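Local coordinates for protein thiosulfate reductase (Thermus thermophilus, PDB 2VPZ) that probably catalyses reduction of sulfur compounds such as polysulfide or thiosulfate, using a molybdenum centre held by two pterin dinucleotides, together with a [4Fe-4S] cluster, at residues D272-K276 and E277-K281. Numbering follows the deposited sequence.
Sequences DLYDK and EYVAK
Asp275 and Tyr278 meet at the start of helix 276-282 in an N-cap, a worked example of how a carboxylate supplies an acceptor to an N-H of a helix's first turn. OD1 of Asp275 accepts from Tyr278 N at 2.8 Å, the donor lying above the carboxylate plane by 41°. With CG anti to the backbone N (chi1 -178°), the carboxylate reaches across the turn and also rests on CB of Tyr278, 3.2 Å from OD1. The helical bonds then begin: Val279 N reaches Asp275 O weakly, and Ala280 N meets Lys276 O at 3.1 Å. Were Asp275 replaced by alanine, Tyr278 N would probably lose its capping acceptor and the space beside the tyrosine CB would be left unfilled. Two salt bridges flank the cap. Lys276, its chain bent at chi3, carries NZ back over the loop to the syn lone pair of OD1 (3.0 Å) of Asp272, the positive-phi residue of the Schellman motif that ends helix 257-270; Lys281, one turn on from Glu277, brings NZ to the anti side of Glu277 OE1. Tyr278 runs inward, where its OH hydrogen-bonds to Tyr357 O, while Phe286 packs against both Tyr274 and Val279. Joining loop to helix on this apolar flank, the side chains of Tyr274 and Val279 cross at about a right angle, and CG2 of the valine touches the ring edge at CD1 of Tyr274, 4.1 Å away.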
loop_
_atom_site.group_PDB
_atom_site.type_symbol
_atom_site.label_atom_id
_atom_site.label_comp_id
_atom_site.label_asym_id
_atom_site.label_seq_id
_atom_site.Cartn_x
_atom_site.Cartn_y
_atom_site.Cartn_z
ATOM N N ASP A 272 29.425 -31.646 10.878
ATOM C CA ASP A 272 30.724 -30.995 10.983
ATOM C C ASP A 272 30.677 -29.478 10.706
ATOM O O ASP A 272 31.492 -28.962 9.933
ATOM C CB ASP A 272 31.653 -31.709 9.995
ATOM C CG ASP A 272 33.126 -31.376 10.182
ATOM O OD1 ASP A 272 33.592 -31.446 11.339
ATOM O OD2 ASP A 272 33.784 -31.073 9.168
ATOM N N LEU A 273 29.742 -28.775 11.342
ATOM C CA LEU A 273 29.562 -27.327 11.150
ATOM C C LEU A 273 30.095 -26.476 12.310
ATOM O O LEU A 273 30.201 -25.251 12.185
ATOM C CB LEU A 273 28.058 -27.001 10.934
ATOM C CG LEU A 273 27.362 -27.747 9.771
ATOM C CD1 LEU A 273 25.830 -27.572 9.811
ATOM C CD2 LEU A 273 27.931 -27.272 8.418
ATOM N N TYR A 274 30.480 -27.111 13.408
ATOM C CA TYR A 274 30.940 -26.377 14.579
ATOM C C TYR A 274 32.296 -25.702 14.502
ATOM O O TYR A 274 33.101 -26.001 13.615
ATOM C CB TYR A 274 30.836 -27.253 15.851
ATOM C CG TYR A 274 31.846 -28.384 15.964
ATOM C CD1 TYR A 274 32.827 -28.376 16.966
ATOM C CD2 TYR A 274 31.816 -29.471 15.081
ATOM C CE1 TYR A 274 33.760 -29.426 17.093
ATOM C CE2 TYR A 274 32.740 -30.532 15.191
ATOM C CZ TYR A 274 33.712 -30.503 16.201
ATOM O OH TYR A 274 34.616 -31.538 16.317
ATOM N N ASP A 275 32.540 -24.770 15.419
ATOM C CA ASP A 275 33.806 -24.035 15.493
ATOM C C ASP A 275 34.871 -24.921 16.156
ATOM O O ASP A 275 34.972 -25.004 17.398
ATOM C CB ASP A 275 33.652 -22.728 16.263
ATOM C CG ASP A 275 34.941 -21.919 16.304
ATOM O OD1 ASP A 275 36.015 -22.529 16.481
ATOM O OD2 ASP A 275 34.865 -20.678 16.170
ATOM N N LYS A 276 35.685 -25.548 15.310
ATOM C CA LYS A 276 36.729 -26.467 15.719
ATOM C C LYS A 276 37.795 -25.906 16.674
ATOM O O LYS A 276 38.070 -26.476 17.741
ATOM C CB LYS A 276 37.357 -27.136 14.475
ATOM C CG LYS A 276 36.318 -27.644 13.452
ATOM C CD LYS A 276 36.818 -28.775 12.548
ATOM C CE LYS A 276 36.529 -30.167 13.129
ATOM N NZ LYS A 276 36.541 -31.241 12.070
ATOM N N GLU A 277 38.374 -24.772 16.311
ATOM C CA GLU A 277 39.379 -24.118 17.153
ATOM C C GLU A 277 38.857 -23.794 18.546
ATOM O O GLU A 277 39.493 -24.096 19.560
ATOM C CB GLU A 277 39.816 -22.807 16.574
ATOM C CG GLU A 277 40.421 -22.780 15.231
ATOM C CD GLU A 277 41.112 -21.450 15.009
ATOM O OE1 GLU A 277 41.717 -20.965 15.995
ATOM O OE2 GLU A 277 41.036 -20.909 13.883
ATOM N N TYR A 278 37.731 -23.096 18.559
ATOM C CA TYR A 278 37.122 -22.648 19.798
ATOM C C TYR A 278 36.981 -23.828 20.783
ATOM O O TYR A 278 37.384 -23.707 21.940
ATOM C CB TYR A 278 35.763 -21.925 19.580
ATOM C CG TYR A 278 35.243 -21.137 20.801
ATOM C CD1 TYR A 278 35.432 -19.745 20.934
ATOM C CD2 TYR A 278 34.574 -21.800 21.828
ATOM C CE1 TYR A 278 34.952 -19.043 22.082
ATOM C CE2 TYR A 278 34.099 -21.121 22.965
ATOM C CZ TYR A 278 34.284 -19.744 23.096
ATOM O OH TYR A 278 33.796 -19.100 24.215
ATOM N N VAL A 279 36.462 -24.967 20.344
ATOM C CA VAL A 279 36.352 -26.120 21.246
ATOM C C VAL A 279 37.766 -26.609 21.669
ATOM O O VAL A 279 38.010 -26.874 22.863
ATOM C CB VAL A 279 35.478 -27.294 20.621
ATOM C CG1 VAL A 279 35.668 -28.600 21.423
ATOM C CG2 VAL A 279 33.978 -26.885 20.611
ATOM N N ALA A 280 38.695 -26.695 20.720
ATOM C CA ALA A 280 40.074 -27.078 21.007
ATOM C C ALA A 280 40.743 -26.151 22.072
ATOM O O ALA A 280 41.287 -26.653 23.051
ATOM C CB ALA A 280 40.940 -27.078 19.697
ATOM N N LYS A 281 40.691 -24.823 21.963
ATOM C CA LYS A 281 41.340 -24.022 23.000
ATOM C C LYS A 281 40.610 -23.606 24.314
ATOM O O LYS A 281 41.269 -23.209 25.272
ATOM C CB LYS A 281 42.067 -22.758 22.409
ATOM C CG LYS A 281 41.570 -22.215 21.077
ATOM C CD LYS A 281 42.576 -21.232 20.448
ATOM C CE LYS A 281 43.404 -21.910 19.346
ATOM N NZ LYS A 281 42.537 -22.620 18.338
#